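Local coordinates for protein FOKI restriction endonuclease (Planomicrobium okeanokoites, PDB 2FOK) that recognises a specific DNA sequence and cleaves the DNA at a distance from it, as a metal-dependent type IIS restriction endonuclease, at residues A[175-180]-A[261-266]. Residues are numbered along the deposited sequence; the frame is centred on the assembly and turned at random.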
ATOM      1  N   LEU A 175     -12.771  -7.414  11.094  1.00 26.87           N
ATOM      2  CA  LEU A 175     -12.031  -7.454   9.839  1.00 25.11           C
ATOM      3  C   LEU A 175     -10.533  -7.746   9.905  1.00 30.49           C
ATOM      4  O   LEU A 175      -9.864  -7.477  10.914  1.00 31.39           O
ATOM      5  CB  LEU A 175     -12.265  -6.142   9.084  1.00 21.96           C
ATOM      6  CG  LEU A 175     -13.675  -5.550   9.156  1.00 16.82           C
ATOM      7  CD1 LEU A 175     -13.679  -4.158   8.533  1.00 23.91           C
ATOM      8  CD2 LEU A 175     -14.657  -6.459   8.411  1.00 14.46           C
ATOM      9  N   THR A 176     -10.025  -8.306   8.803  1.00 28.18           N
ATOM     10  CA  THR A 176      -8.614  -8.635   8.654  1.00 24.78           C
ATOM     11  C   THR A 176      -7.929  -7.394   8.102  1.00 27.18           C
ATOM     12  O   THR A 176      -8.598  -6.460   7.643  1.00 30.00           O
ATOM     13  CB  THR A 176      -8.384  -9.793   7.646  1.00 21.93           C
ATOM     14  OG1 THR A 176      -8.974  -9.460   6.381  1.00 17.83           O
ATOM     15  CG2 THR A 176      -8.996 -11.077   8.158  1.00 26.96           C
ATOM     16  N   LYS A 177      -6.600  -7.400   8.146  1.00 23.09           N
ATOM     17  CA  LYS A 177      -5.780  -6.300   7.661  1.00 19.05           C
ATOM     18  C   LYS A 177      -6.051  -6.027   6.182  1.00 22.06           C
ATOM     19  O   LYS A 177      -5.869  -4.902   5.701  1.00 19.50           O
ATOM     20  CB  LYS A 177      -4.312  -6.654   7.846  1.00 21.43           C
ATOM     21  CG  LYS A 177      -3.925  -7.976   7.181  1.00 17.39           C
ATOM     22  CD  LYS A 177      -2.420  -8.188   7.195  1.00 24.22           C
ATOM     23  CE  LYS A 177      -2.060  -9.578   7.725  1.00 23.21           C
ATOM     24  NZ  LYS A 177      -0.677  -9.979   7.361  1.00 26.81           N
ATOM     25  N   PHE A 178      -6.484  -7.068   5.467  1.00 22.18           N
ATOM     26  CA  PHE A 178      -6.785  -6.968   4.035  1.00 21.35           C
ATOM     27  C   PHE A 178      -8.098  -6.252   3.777  1.00 18.83           C
ATOM     28  O   PHE A 178      -8.204  -5.468   2.826  1.00 16.77           O
ATOM     29  CB  PHE A 178      -6.866  -8.356   3.388  1.00 16.85           C
ATOM     30  CG  PHE A 178      -5.720  -9.249   3.731  1.00 21.70           C
ATOM     31  CD1 PHE A 178      -4.533  -9.187   3.008  1.00 16.66           C
ATOM     32  CD2 PHE A 178      -5.826 -10.160   4.780  1.00 18.07           C
ATOM     33  CE1 PHE A 178      -3.469 -10.018   3.326  1.00 21.42           C
ATOM     34  CE2 PHE A 178      -4.764 -10.993   5.102  1.00 21.17           C
ATOM     35  CZ  PHE A 178      -3.585 -10.922   4.374  1.00 19.05           C
ATOM     36  N   ASP A 179      -9.099  -6.547   4.606  1.00 18.55           N
ATOM     37  CA  ASP A 179     -10.426  -5.930   4.484  1.00 17.98           C
ATOM     38  C   ASP A 179     -10.368  -4.481   4.899  1.00 16.29           C
ATOM     39  O   ASP A 179     -11.230  -3.682   4.545  1.00 19.47           O
ATOM     40  CB  ASP A 179     -11.432  -6.630   5.381  1.00 20.79           C
ATOM     41  CG  ASP A 179     -12.220  -7.675   4.652  1.00 25.84           C
ATOM     42  OD1 ASP A 179     -12.099  -7.723   3.409  1.00 24.42           O
ATOM     43  OD2 ASP A 179     -12.948  -8.442   5.327  1.00 25.91           O
ATOM     44  N   LEU A 180      -9.358  -4.165   5.701  1.00 19.84           N
ATOM     45  CA  LEU A 180      -9.139  -2.815   6.184  1.00 17.51           C
ATOM     46  C   LEU A 180      -8.224  -2.115   5.201  1.00 14.91           C
ATOM     47  O   LEU A 180      -8.481  -0.984   4.799  1.00 20.31           O
ATOM     48  CB  LEU A 180      -8.499  -2.861   7.573  1.00 16.57           C
ATOM     49  CG  LEU A 180      -9.486  -3.250   8.677  1.00 17.27           C
ATOM     50  CD1 LEU A 180      -8.739  -3.713   9.929  1.00 15.03           C
ATOM     51  CD2 LEU A 180     -10.383  -2.065   8.986  1.00 13.58           C
ATOM     52  N   ILE A 261      -7.152 -16.036  10.182  1.00 37.82           N
ATOM     53  CA  ILE A 261      -6.245 -14.903  10.013  1.00 36.74           C
ATOM     54  C   ILE A 261      -6.117 -14.260  11.397  1.00 38.35           C
ATOM     55  O   ILE A 261      -7.111 -13.804  11.969  1.00 37.39           O
ATOM     56  CB  ILE A 261      -6.812 -13.862   9.019  1.00 36.21           C
ATOM     57  CG1 ILE A 261      -6.773 -14.416   7.589  1.00 32.90           C
ATOM     58  CG2 ILE A 261      -6.018 -12.573   9.108  1.00 36.66           C
ATOM     59  CD1 ILE A 261      -5.428 -14.950   7.168  1.00 30.76           C
ATOM     60  N   SER A 262      -4.901 -14.228  11.936  1.00 34.94           N
ATOM     61  CA  SER A 262      -4.683 -13.659  13.262  1.00 31.31           C
ATOM     62  C   SER A 262      -4.666 -12.133  13.297  1.00 31.85           C
ATOM     63  O   SER A 262      -4.899 -11.528  14.344  1.00 32.07           O
ATOM     64  CB  SER A 262      -3.382 -14.201  13.836  1.00 30.96           C
ATOM     65  OG  SER A 262      -2.952 -15.330  13.103  1.00 34.44           O
ATOM     66  N   HIS A 263      -4.386 -11.512  12.156  1.00 30.12           N
ATOM     67  CA  HIS A 263      -4.351 -10.062  12.074  1.00 27.91           C
ATOM     68  C   HIS A 263      -5.731  -9.537  11.734  1.00 28.31           C
ATOM     69  O   HIS A 263      -5.974  -9.022  10.641  1.00 30.41           O
ATOM     70  CB  HIS A 263      -3.334  -9.607  11.024  1.00 25.77           C
ATOM     71  CG  HIS A 263      -1.912  -9.897  11.398  1.00 27.28           C
ATOM     72  ND1 HIS A 263      -0.932 -10.159  10.463  1.00 26.98           N
ATOM     73  CD2 HIS A 263      -1.309  -9.990  12.607  1.00 28.34           C
ATOM     74  CE1 HIS A 263       0.211 -10.401  11.078  1.00 27.76           C
ATOM     75  NE2 HIS A 263       0.010 -10.305  12.381  1.00 25.55           N
ATOM     76  N   ALA A 264      -6.643  -9.697  12.683  1.00 30.21           N
ATOM     77  CA  ALA A 264      -8.015  -9.234  12.531  1.00 27.60           C
ATOM     78  C   ALA A 264      -8.292  -8.380  13.751  1.00 23.17           C
ATOM     79  O   ALA A 264      -7.696  -8.594  14.795  1.00 21.34           O
ATOM     80  CB  ALA A 264      -8.963 -10.406  12.481  1.00 28.52           C
ATOM     81  N   PHE A 265      -9.188  -7.409  13.619  1.00 28.11           N
ATOM     82  CA  PHE A 265      -9.497  -6.511  14.729  1.00 24.40           C
ATOM     83  C   PHE A 265     -10.990  -6.212  14.823  1.00 27.71           C
ATOM     84  O   PHE A 265     -11.744  -6.463  13.883  1.00 25.66           O
ATOM     85  CB  PHE A 265      -8.716  -5.193  14.566  1.00 24.14           C
ATOM     86  CG  PHE A 265      -7.266  -5.380  14.181  1.00 21.43           C
ATOM     87  CD1 PHE A 265      -6.913  -5.743  12.884  1.00 21.45           C
ATOM     88  CD2 PHE A 265      -6.261  -5.237  15.127  1.00 19.98           C
ATOM     89  CE1 PHE A 265      -5.583  -5.970  12.541  1.00 22.75           C
ATOM     90  CE2 PHE A 265      -4.931  -5.458  14.798  1.00 16.29           C
ATOM     91  CZ  PHE A 265      -4.587  -5.829  13.504  1.00 18.83           C
ATOM     92  N   LYS A 266     -11.399  -5.667  15.969  1.00 29.03           N
ATOM     93  CA  LYS A 266     -12.793  -5.303  16.231  1.00 30.10           C
ATOM     94  C   LYS A 266     -12.839  -4.174  17.266  1.00 26.48           C
ATOM     95  O   LYS A 266     -12.222  -4.270  18.323  1.00 28.04           O
ATOM     96  CB  LYS A 266     -13.554  -6.516  16.761  1.00 33.02           C
ATOM     97  CG  LYS A 266     -15.061  -6.341  16.801  1.00 35.64           C
ATOM     98  CD  LYS A 266     -15.723  -7.599  17.353  1.00 38.36           C
ATOM     99  CE  LYS A 266     -17.119  -7.795  16.786  1.00 38.80           C
ATOM    100  NZ  LYS A 266     -17.221  -9.058  15.999  1.00 40.58           N
TER
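Leu175 and Phe265 form an antiparallel hydrogen-bonded pair. Leu175 N donates to Phe265 O at 3.1 Å, and Phe265 N returns a bond of 2.8 Å to Leu175 O. Thr176 and Ala264 follow as a non-hydrogen-bonded pair, their CA atoms 4.0 Å apart. Beyond them Lys177 N gives a weak bond to the carbonyl of His263, the centre of an inverse gamma turn that interrupts strand 258-267. Strand 175-176 is an outer strand of a three-stranded antiparallel sheet, with 258-267 in the middle and 240-248 beyond it. It leads straight into helix 177-181, within a helix-turn-helix-clan subdomain of the DNA-recognition part of FokI. Thr176 is the N-cap; its OG1 takes a weak bond from Asp179 N and is hydrogen-bonded to Glu197 OE2. Its chi1 of 56° puts OG1 between the backbone N and the carbonyl carbon and leaves CG2 anti to the carbonyl carbon, tight against Ile261 CG2 at 3.5 Å. Ile261 CG2 also nears the Phe178 ring edge. The Lys177 chain bends at chi3 (130°), and its CE lies in plane at the His263 ring edge, beside ND1; NZ forms a salt bridge with Glu220. Leu180 CD1 reaches Phe265 CD1 obliquely at 4.0 Å.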